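PDB 7A0Q: CrtC domain-containing protein from Fusarium vanettenii 77-13-4, which acts as a kievitone hydratase, a lyase-class enzyme that probably detoxifies the plant isoflavonoid kievitone by adding water to its prenyl side chain. Local coordinates for residues S62-T67 against Q223-S228; E71-L76 against G185-H190; Y87-T92 against A317-I322; T229-S234 against S292-F297. One frame throughout, in Å; residues are numbered along the deposited sequence.

Two calycin-like halves make up this all-beta protein, and the four contacts sample both the halves and the seam between them. Contacts 1 and 3 join the halves and are buried and polar: an amide held by hydroxyls and a histidine in one, an arginine, a glutamate and a water in the other. Contacts 2 and 4 each lie within one half, farther from the centre of the chain, and pack mainly hydrocarbon and aromatic groups, with partly exposed residues at their margins. Neighbouring strands connect them: 58-66 with 72-81 links contact 1 to contact 2, 72-81 with 86-94 links contact 2 to contact 3, and 218-225 with 232-240 links contact 1 to contact 4.

Contact 1 of 4, residues S62-T67 against Q223-S228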
# COMPACT_ATOMS: atom_id res chain seq x y z
N SER A 62 -4.58 -2.33 -0.18
CA SER A 62 -5.30 -1.46 -1.10
C SER A 62 -5.99 -2.32 -2.16
O SER A 62 -5.32 -3.01 -2.93
CB SER A 62 -4.37 -0.41 -1.72
OG SER A 62 -3.39 -1.01 -2.56
N SER A 63 -7.32 -2.33 -2.15
CA SER A 63 -8.09 -3.15 -3.07
C SER A 63 -8.61 -2.29 -4.21
O SER A 63 -9.25 -1.26 -3.97
CB SER A 63 -9.25 -3.83 -2.36
OG SER A 63 -8.79 -4.71 -1.35
N TYR A 64 -8.30 -2.71 -5.43
CA TYR A 64 -8.78 -2.08 -6.65
C TYR A 64 -9.96 -2.91 -7.13
O TYR A 64 -9.77 -4.03 -7.62
CB TYR A 64 -7.66 -2.03 -7.69
CG TYR A 64 -6.39 -1.34 -7.22
CD1 TYR A 64 -5.42 -2.04 -6.51
CD2 TYR A 64 -6.18 0.01 -7.48
CE1 TYR A 64 -4.25 -1.40 -6.09
CE2 TYR A 64 -5.04 0.65 -7.07
CZ TYR A 64 -4.08 -0.05 -6.37
OH TYR A 64 -2.95 0.62 -5.98
N ILE A 65 -11.17 -2.37 -6.99
CA ILE A 65 -12.40 -3.17 -7.02
C ILE A 65 -13.25 -2.76 -8.22
O ILE A 65 -13.43 -1.57 -8.48
CB ILE A 65 -13.20 -2.99 -5.72
CG1 ILE A 65 -12.53 -3.76 -4.56
CG2 ILE A 65 -14.65 -3.43 -5.91
CD1 ILE A 65 -13.04 -3.35 -3.20
N THR A 66 -13.75 -3.76 -8.95
CA THR A 66 -14.95 -3.60 -9.78
C THR A 66 -16.04 -4.44 -9.13
O THR A 66 -15.82 -5.61 -8.83
CB THR A 66 -14.72 -4.06 -11.22
OG1 THR A 66 -13.56 -3.43 -11.77
CG2 THR A 66 -15.94 -3.71 -12.08
N THR A 67 -17.21 -3.83 -8.90
CA THR A 67 -18.32 -4.57 -8.33
C THR A 67 -19.08 -5.32 -9.43
O THR A 67 -18.84 -5.12 -10.62
CB THR A 67 -19.29 -3.64 -7.60
OG1 THR A 67 -19.83 -2.71 -8.54
CG2 THR A 67 -18.57 -2.87 -6.47
N GLN A 223 3.21 2.78 -5.27
CA GLN A 223 2.83 1.41 -5.61
C GLN A 223 2.26 1.48 -7.02
O GLN A 223 1.18 2.05 -7.22
CB GLN A 223 1.79 0.89 -4.62
CG GLN A 223 1.26 -0.48 -4.96
CD GLN A 223 -0.18 -0.69 -4.52
OE1 GLN A 223 -1.01 -1.15 -5.30
NE2 GLN A 223 -0.47 -0.39 -3.25
N LEU A 224 2.96 0.91 -8.01
CA LEU A 224 2.58 1.12 -9.40
C LEU A 224 2.28 -0.18 -10.13
O LEU A 224 2.99 -1.18 -9.98
CB LEU A 224 3.68 1.88 -10.17
CG LEU A 224 4.16 3.18 -9.51
CD1 LEU A 224 5.28 3.81 -10.35
CD2 LEU A 224 2.99 4.18 -9.28
N HIS A 225 1.24 -0.14 -10.96
CA HIS A 225 0.84 -1.23 -11.85
C HIS A 225 0.87 -0.75 -13.29
O HIS A 225 0.44 0.37 -13.58
CB HIS A 225 -0.57 -1.73 -11.52
CG HIS A 225 -0.75 -2.14 -10.09
ND1 HIS A 225 -0.70 -3.46 -9.68
CD2 HIS A 225 -0.90 -1.40 -8.97
CE1 HIS A 225 -0.85 -3.52 -8.37
NE2 HIS A 225 -0.96 -2.28 -7.91
N ILE A 226 1.39 -1.59 -14.18
CA ILE A 226 1.41 -1.30 -15.62
C ILE A 226 0.66 -2.43 -16.32
O ILE A 226 1.25 -3.47 -16.62
CB ILE A 226 2.84 -1.15 -16.15
CG1 ILE A 226 3.56 -0.03 -15.39
CG2 ILE A 226 2.83 -0.84 -17.66
CD1 ILE A 226 5.06 0.07 -15.68
N PRO A 227 -0.65 -2.26 -16.56
CA PRO A 227 -1.49 -3.40 -17.00
C PRO A 227 -1.00 -4.15 -18.23
O PRO A 227 -1.31 -5.35 -18.35
CB PRO A 227 -2.84 -2.73 -17.25
CG PRO A 227 -2.88 -1.58 -16.29
CD PRO A 227 -1.45 -1.09 -16.16
N SER A 228 -0.26 -3.53 -19.13
CA SER A 228 0.19 -4.35 -20.26
C SER A 228 1.32 -5.32 -19.90
O SER A 228 1.77 -6.07 -20.77
CB SER A 228 0.64 -3.44 -21.41
OG SER A 228 1.69 -2.57 -21.00
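Hydrogen bonding dominates the meeting of S62 and Y64 with Q223, whose amide uses both of its ends. NE2 of Q223 donates to OG of S62 at 3.1 Å, almost straight at 168° and with the hydroxyl lying in the amide plane. At the other end OE1 of Q223 accepts twice. H225 NE2 reaches it at 2.8 Å, in the carbonyl plane and on a lone pair, while Y64 OH comes down from above that plane at 2.7 Å. CG of Q223 stands anti to the backbone N (chi1 175°), and a bend at chi2 turns the amide to meet its partners.

Aromatic packing is looser. The Y64 and H225 rings have centroids 5.3 Å apart, neither stacked nor edge-to-face; H202 stacks on Y64 and makes an edge-to-face pair with H225.

By fold, the contact joins strand 58-66 of the N-terminal half to strand 218-225 of the lipocalin-like barrel, with no backbone pairing between them. Behind the histidine, its ND1 is hydrogen-bonded to K232 NZ. Three bonds thus fix the rotation of a buried amide: those with S62 and Y64 join the halves through side chains alone, while H225 steadies OE1 from Q223's own strand.

Contact 2 of 4, residues E71-L76 against G185-H190; sequences EQYVVL and GSLTVH
Y73 lies against L187 where two strands of the N-terminal, calycin-like half face each other almost at right angles, consistent with the orthogonal packing of a calycin-type barrel. Strands 72-76 and 185-189 cross at 99° with their axes 10.2 Å apart at closest approach, so the gap is filled by side chains and no hydrogen bond spans it.

The tight part is centred on one methyl. L187 CD1 sits over a face of the Y73 ring in a CH-pi contact, 4.0 Å from the centroid and shifted toward the rim, close to where CG joins CB; the same methyl touches V75 CG2 at 4.0 Å. F147 of strand 145-152 also packs on V75 and L187, extending this apolar layer.

Toward the outer side the packing opens. V189 is only partly buried and meets the far end of the tyrosine from the opposite direction, its CG1 lying 4.0 Å from Y73 CE2. L194 of strand 192-195 touches Y73, V189 and the partly exposed E71, while H190 turns to E99 in the solvent-facing margin. At the hydroxyl end of the ring, V189 CG2 rests 3.7 Å from Y73 OH.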
# COMPACT_ATOMS: atom_id res chain seq x y z
N GLU A 71 -19.34 -0.89 -10.89
CA GLU A 71 -18.76 0.30 -10.27
C GLU A 71 -17.34 -0.00 -9.81
O GLU A 71 -17.03 -1.13 -9.43
CB GLU A 71 -19.58 0.76 -9.07
CG GLU A 71 -21.06 0.99 -9.34
CD GLU A 71 -21.79 1.40 -8.07
OE1 GLU A 71 -21.39 2.41 -7.46
OE2 GLU A 71 -22.75 0.71 -7.68
N GLN A 72 -16.49 1.01 -9.82
CA GLN A 72 -15.10 0.83 -9.40
C GLN A 72 -14.78 1.68 -8.17
O GLN A 72 -15.19 2.84 -8.06
CB GLN A 72 -14.14 1.14 -10.54
CG GLN A 72 -14.24 0.10 -11.65
CD GLN A 72 -13.11 0.17 -12.63
OE1 GLN A 72 -12.70 1.26 -13.05
NE2 GLN A 72 -12.59 -0.98 -13.01
N TYR A 73 -14.02 1.07 -7.26
CA TYR A 73 -13.64 1.70 -6.00
C TYR A 73 -12.20 1.33 -5.70
O TYR A 73 -11.69 0.31 -6.17
CB TYR A 73 -14.52 1.24 -4.83
CG TYR A 73 -15.98 1.61 -4.98
CD1 TYR A 73 -16.84 0.81 -5.71
CD2 TYR A 73 -16.48 2.77 -4.39
CE1 TYR A 73 -18.18 1.16 -5.86
CE2 TYR A 73 -17.82 3.12 -4.54
CZ TYR A 73 -18.66 2.31 -5.27
OH TYR A 73 -19.99 2.63 -5.42
N VAL A 74 -11.54 2.17 -4.91
CA VAL A 74 -10.27 1.82 -4.28
C VAL A 74 -10.51 1.86 -2.78
O VAL A 74 -10.98 2.87 -2.24
CB VAL A 74 -9.13 2.76 -4.71
CG1 VAL A 74 -7.88 2.47 -3.90
CG2 VAL A 74 -8.85 2.60 -6.20
N VAL A 75 -10.21 0.75 -2.10
CA VAL A 75 -10.50 0.61 -0.68
C VAL A 75 -9.19 0.33 0.06
O VAL A 75 -8.46 -0.60 -0.30
CB VAL A 75 -11.51 -0.51 -0.41
CG1 VAL A 75 -11.74 -0.67 1.08
CG2 VAL A 75 -12.83 -0.18 -1.10
N LEU A 76 -8.93 1.11 1.10
CA LEU A 76 -7.71 1.01 1.88
C LEU A 76 -8.02 0.50 3.28
O LEU A 76 -9.02 0.90 3.89
CB LEU A 76 -7.04 2.37 1.99
CG LEU A 76 -6.06 2.80 0.91
CD1 LEU A 76 -6.53 2.46 -0.50
CD2 LEU A 76 -5.88 4.28 1.06
N GLY A 185 -15.69 -10.50 -1.77
CA GLY A 185 -16.35 -9.91 -0.63
C GLY A 185 -17.27 -8.77 -1.04
O GLY A 185 -17.86 -8.78 -2.12
N SER A 186 -17.37 -7.77 -0.16
CA SER A 186 -18.32 -6.71 -0.39
C SER A 186 -17.83 -5.39 0.20
O SER A 186 -16.95 -5.35 1.06
CB SER A 186 -19.69 -7.06 0.21
OG SER A 186 -19.64 -7.01 1.62
N LEU A 187 -18.43 -4.31 -0.29
CA LEU A 187 -18.33 -3.01 0.36
C LEU A 187 -19.73 -2.41 0.36
O LEU A 187 -20.50 -2.62 -0.58
CB LEU A 187 -17.33 -2.07 -0.31
CG LEU A 187 -17.64 -1.42 -1.66
CD1 LEU A 187 -16.81 -0.17 -1.84
CD2 LEU A 187 -17.37 -2.40 -2.79
N THR A 188 -20.06 -1.70 1.42
CA THR A 188 -21.40 -1.15 1.58
C THR A 188 -21.33 0.34 1.32
O THR A 188 -20.58 1.06 1.99
CB THR A 188 -21.94 -1.44 2.98
OG1 THR A 188 -22.05 -2.86 3.16
CG2 THR A 188 -23.33 -0.83 3.14
N VAL A 189 -22.10 0.81 0.34
CA VAL A 189 -22.10 2.22 -0.05
C VAL A 189 -23.54 2.71 -0.06
O VAL A 189 -24.38 2.17 -0.79
CB VAL A 189 -21.44 2.46 -1.42
CG1 VAL A 189 -19.93 2.29 -1.30
CG2 VAL A 189 -21.98 1.51 -2.45
N HIS A 190 -23.84 3.71 0.77
CA HIS A 190 -25.17 4.31 0.85
C HIS A 190 -26.23 3.24 1.13
O HIS A 190 -27.26 3.15 0.46
CB HIS A 190 -25.49 5.10 -0.42
CG HIS A 190 -24.48 6.16 -0.72
ND1 HIS A 190 -23.95 6.35 -1.98
CD2 HIS A 190 -23.88 7.07 0.08
CE1 HIS A 190 -23.09 7.35 -1.94
NE2 HIS A 190 -23.02 7.80 -0.70

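Contact 3 of 4, residues Y87-T92 against A317-I322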
# COMPACT_ATOMS: atom_id res chain seq x y z
N TYR A 87 -3.49 1.69 15.87
CA TYR A 87 -4.63 2.26 15.18
C TYR A 87 -5.01 1.39 14.00
O TYR A 87 -4.22 0.59 13.50
CB TYR A 87 -4.41 3.71 14.72
CG TYR A 87 -3.31 4.00 13.71
CD1 TYR A 87 -3.41 3.59 12.38
CD2 TYR A 87 -2.22 4.77 14.07
CE1 TYR A 87 -2.42 3.91 11.46
CE2 TYR A 87 -1.23 5.11 13.14
CZ TYR A 87 -1.33 4.67 11.84
OH TYR A 87 -0.36 4.99 10.92
N PHE A 88 -6.27 1.51 13.61
CA PHE A 88 -6.77 1.03 12.34
C PHE A 88 -7.32 2.22 11.58
O PHE A 88 -8.01 3.07 12.17
CB PHE A 88 -7.86 -0.04 12.53
CG PHE A 88 -8.37 -0.63 11.23
CD1 PHE A 88 -7.67 -1.65 10.59
CD2 PHE A 88 -9.56 -0.17 10.67
CE1 PHE A 88 -8.15 -2.20 9.39
CE2 PHE A 88 -10.05 -0.71 9.48
CZ PHE A 88 -9.34 -1.73 8.84
N ARG A 89 -7.03 2.28 10.29
CA ARG A 89 -7.57 3.34 9.45
C ARG A 89 -7.96 2.75 8.10
O ARG A 89 -7.44 1.71 7.67
CB ARG A 89 -6.57 4.51 9.30
CG ARG A 89 -5.22 4.12 8.73
CD ARG A 89 -4.26 5.30 8.84
NE ARG A 89 -2.96 5.01 8.23
CZ ARG A 89 -1.95 5.87 8.17
NH1 ARG A 89 -2.09 7.09 8.69
NH2 ARG A 89 -0.81 5.52 7.58
N ALA A 90 -8.94 3.38 7.46
CA ALA A 90 -9.50 2.82 6.23
C ALA A 90 -10.15 3.93 5.44
O ALA A 90 -10.58 4.95 5.99
CB ALA A 90 -10.52 1.72 6.53
N SER A 91 -10.28 3.70 4.13
CA SER A 91 -10.93 4.68 3.26
C SER A 91 -11.57 3.97 2.08
O SER A 91 -11.21 2.84 1.73
CB SER A 91 -9.95 5.75 2.77
OG SER A 91 -8.97 5.21 1.88
N THR A 92 -12.53 4.66 1.46
CA THR A 92 -13.12 4.22 0.20
C THR A 92 -13.13 5.40 -0.76
O THR A 92 -13.36 6.54 -0.34
CB THR A 92 -14.55 3.69 0.37
OG1 THR A 92 -15.39 4.78 0.77
CG2 THR A 92 -14.60 2.60 1.43
N ALA A 317 -2.11 10.35 6.90
CA ALA A 317 -1.39 10.04 5.67
C ALA A 317 -2.20 10.47 4.46
O ALA A 317 -3.43 10.35 4.46
CB ALA A 317 -1.07 8.55 5.56
N TYR A 318 -1.51 10.95 3.43
CA TYR A 318 -2.12 11.00 2.11
C TYR A 318 -2.00 9.61 1.49
O TYR A 318 -0.89 9.09 1.32
CB TYR A 318 -1.46 12.06 1.22
CG TYR A 318 -2.33 12.40 0.03
CD1 TYR A 318 -2.22 11.69 -1.16
CD2 TYR A 318 -3.29 13.41 0.13
CE1 TYR A 318 -3.04 12.00 -2.24
CE2 TYR A 318 -4.11 13.72 -0.96
CZ TYR A 318 -3.99 13.01 -2.13
OH TYR A 318 -4.81 13.30 -3.20
N GLU A 319 -3.14 8.98 1.20
CA GLU A 319 -3.15 7.63 0.65
C GLU A 319 -4.04 7.66 -0.58
O GLU A 319 -5.25 7.43 -0.48
CB GLU A 319 -3.62 6.62 1.67
CG GLU A 319 -2.82 6.59 2.93
CD GLU A 319 -1.64 5.65 2.82
OE1 GLU A 319 -1.44 5.03 1.75
OE2 GLU A 319 -0.91 5.55 3.83
N GLY A 320 -3.45 7.95 -1.73
CA GLY A 320 -4.22 8.36 -2.88
C GLY A 320 -4.08 7.47 -4.10
O GLY A 320 -2.98 7.09 -4.49
N PHE A 321 -5.22 7.14 -4.69
CA PHE A 321 -5.23 6.54 -6.02
C PHE A 321 -4.61 7.52 -7.02
O PHE A 321 -4.89 8.72 -6.98
CB PHE A 321 -6.67 6.21 -6.42
CG PHE A 321 -6.80 5.51 -7.73
CD1 PHE A 321 -6.18 4.29 -7.96
CD2 PHE A 321 -7.57 6.06 -8.75
CE1 PHE A 321 -6.32 3.63 -9.17
CE2 PHE A 321 -7.72 5.41 -9.97
CZ PHE A 321 -7.10 4.20 -10.19
N ILE A 322 -3.75 7.00 -7.89
CA ILE A 322 -3.05 7.80 -8.89
C ILE A 322 -3.11 7.10 -10.24
O ILE A 322 -3.26 5.87 -10.32
CB ILE A 322 -1.57 8.07 -8.50
CG1 ILE A 322 -0.79 6.76 -8.44
CG2 ILE A 322 -1.47 8.86 -7.19
CD1 ILE A 322 0.72 6.92 -8.27
O HOH W 1 -7.09 7.23 1.62
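R89 reaches A317 across the gap, with Y87 of its own strand over one face of its guanidinium group. The hydroxyl of Y87, near the start of strand 86-94, lies 3.3 Å above the centre of the R89 guanidinium plane and makes a weak hydrogen bond to the carbonyl of L314.

Two residues on, R89 takes the position between its backbone N and carbonyl carbon (chi1 58°) and then runs extended to NE, which carries the charged group across the gap. Its NH1 touches A317 CB at 3.6 Å. NE is hydrogen-bonded to ND1 of H78, and NH1 adds a weak bond to the carbonyl of Q315. NH2 faces E319 OE2 at 3.8 Å, a long salt bridge of charges only: the oxygen lies well out of the guanidinium plane, and no N-H is aimed at it.

This is a meeting of two domains, strand 86-94 of the CrtC N-terminal lipocalin domain facing strand 317-328 of the lipocalin-like barrel. Imidazole, probably from the crystallisation liquor, is bound about 5 Å from the E319 side chain.

Farther along, S91 approaches the other strand through a water. That water is 2.8 Å from S91 OG and donates to the carbonyl O of E319, also at 2.8 Å.

Contact 4 of 4, residues T229-S234 against S292-F297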
# COMPACT_ATOMS: atom_id res chain seq x y z
N THR A 229 1.78 -5.34 -18.65
CA THR A 229 3.02 -6.01 -18.29
C THR A 229 2.86 -6.71 -16.95
O THR A 229 1.86 -6.54 -16.25
CB THR A 229 4.20 -5.04 -18.17
OG1 THR A 229 4.03 -4.24 -16.99
CG2 THR A 229 4.30 -4.11 -19.40
N GLU A 230 3.90 -7.45 -16.57
CA GLU A 230 3.99 -8.06 -15.25
C GLU A 230 4.77 -7.19 -14.25
O GLU A 230 5.06 -7.66 -13.15
CB GLU A 230 4.64 -9.43 -15.34
CG GLU A 230 3.80 -10.44 -16.09
CD GLU A 230 4.33 -11.84 -15.97
OE1 GLU A 230 4.34 -12.56 -17.00
OE2 GLU A 230 4.74 -12.23 -14.85
N TYR A 231 5.09 -5.95 -14.61
CA TYR A 231 5.88 -5.10 -13.72
C TYR A 231 5.04 -4.60 -12.54
O TYR A 231 3.97 -4.02 -12.72
CB TYR A 231 6.42 -3.90 -14.50
CG TYR A 231 7.50 -4.23 -15.49
CD1 TYR A 231 8.66 -4.90 -15.10
CD2 TYR A 231 7.38 -3.86 -16.83
CE1 TYR A 231 9.67 -5.20 -16.01
CE2 TYR A 231 8.39 -4.16 -17.74
CZ TYR A 231 9.53 -4.82 -17.32
OH TYR A 231 10.53 -5.11 -18.23
N LYS A 232 5.56 -4.80 -11.33
CA LYS A 232 4.96 -4.25 -10.12
C LYS A 232 6.04 -3.46 -9.41
O LYS A 232 7.13 -4.00 -9.14
CB LYS A 232 4.39 -5.35 -9.22
CG LYS A 232 3.38 -6.28 -9.90
CD LYS A 232 2.16 -5.50 -10.39
CE LYS A 232 1.16 -6.40 -11.08
NZ LYS A 232 0.04 -5.61 -11.71
N ILE A 233 5.77 -2.20 -9.11
CA ILE A 233 6.79 -1.27 -8.63
C ILE A 233 6.45 -0.82 -7.22
O ILE A 233 5.34 -0.35 -6.96
CB ILE A 233 6.92 -0.06 -9.55
CG1 ILE A 233 7.19 -0.52 -10.98
CG2 ILE A 233 8.02 0.89 -9.04
CD1 ILE A 233 7.21 0.60 -11.98
N SER A 234 7.43 -0.92 -6.32
CA SER A 234 7.32 -0.43 -4.95
C SER A 234 8.49 0.51 -4.72
O SER A 234 9.64 0.06 -4.66
CB SER A 234 7.33 -1.61 -3.97
OG SER A 234 7.36 -1.20 -2.62
N SER A 292 16.23 4.70 -12.93
CA SER A 292 17.47 4.56 -13.68
C SER A 292 17.49 3.28 -14.49
O SER A 292 17.34 2.18 -13.94
CB SER A 292 18.67 4.59 -12.73
OG SER A 292 19.90 4.61 -13.45
N GLY A 293 17.68 3.42 -15.80
CA GLY A 293 17.77 2.29 -16.69
C GLY A 293 16.46 1.64 -17.05
O GLY A 293 16.45 0.65 -17.79
N PHE A 294 15.34 2.17 -16.55
CA PHE A 294 14.04 1.50 -16.68
C PHE A 294 13.02 2.37 -17.40
O PHE A 294 12.47 1.93 -18.42
CB PHE A 294 13.53 1.09 -15.29
CG PHE A 294 12.26 0.28 -15.33
CD1 PHE A 294 12.31 -1.08 -15.64
CD2 PHE A 294 11.03 0.86 -15.07
CE1 PHE A 294 11.15 -1.83 -15.68
CE2 PHE A 294 9.87 0.11 -15.11
CZ PHE A 294 9.93 -1.24 -15.42
N GLY A 295 12.73 3.57 -16.92
CA GLY A 295 11.78 4.42 -17.60
C GLY A 295 11.53 5.69 -16.83
O GLY A 295 12.11 5.93 -15.76
N ASP A 296 10.67 6.54 -17.38
CA ASP A 296 10.27 7.75 -16.68
C ASP A 296 8.75 7.85 -16.71
O ASP A 296 8.09 7.35 -17.61
CB ASP A 296 10.92 9.03 -17.27
CG ASP A 296 10.79 9.14 -18.77
OD1 ASP A 296 9.81 8.63 -19.34
OD2 ASP A 296 11.68 9.76 -19.39
N PHE A 297 8.21 8.49 -15.68
CA PHE A 297 6.78 8.47 -15.42
C PHE A 297 6.30 9.84 -14.96
O PHE A 297 7.00 10.54 -14.22
CB PHE A 297 6.43 7.41 -14.37
CG PHE A 297 6.99 6.05 -14.68
CD1 PHE A 297 6.25 5.15 -15.43
CD2 PHE A 297 8.27 5.70 -14.28
CE1 PHE A 297 6.78 3.90 -15.74
CE2 PHE A 297 8.81 4.47 -14.59
CZ PHE A 297 8.06 3.56 -15.32
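At one end of the eight-stranded antiparallel barrel, the lipocalin-like half of the protein, Y231 and F294 form a T-shaped aromatic pair between chain regions that are not neighbours in the sheet. F294 supplies the edge and Y231 the face: the centroids are 4.9 Å apart and the planes stand at 87°. The far end of the phenylalanine ring does the touching, its CZ lying 3.7 Å above the middle of the tyrosine ring, with F294 CE1 as close as 3.7 Å to Y231 CE1. With CG of F294 anti to its backbone N (chi1 -174°), the ring extends across toward the tyrosine.

I233 adds an aliphatic contact from the start of strand 232-240, its CD1 coming within 4.1 Å of F294 CE2. Around the pair, I252 and V328 pack on both Y231 and F294, and H329 makes a further edge-to-face contact with the phenylalanine.

Irregular backbone frames each side. F294 and G295 form a classic beta bulge, both facing I291, where the chain enters strand 295-308. Before strand 232-240 there is an ST turn, which holds the backbone of the tyrosine itself: Y231 N donates to T229 OG1 at 3.1 Å, with an N-H...O angle of 160°.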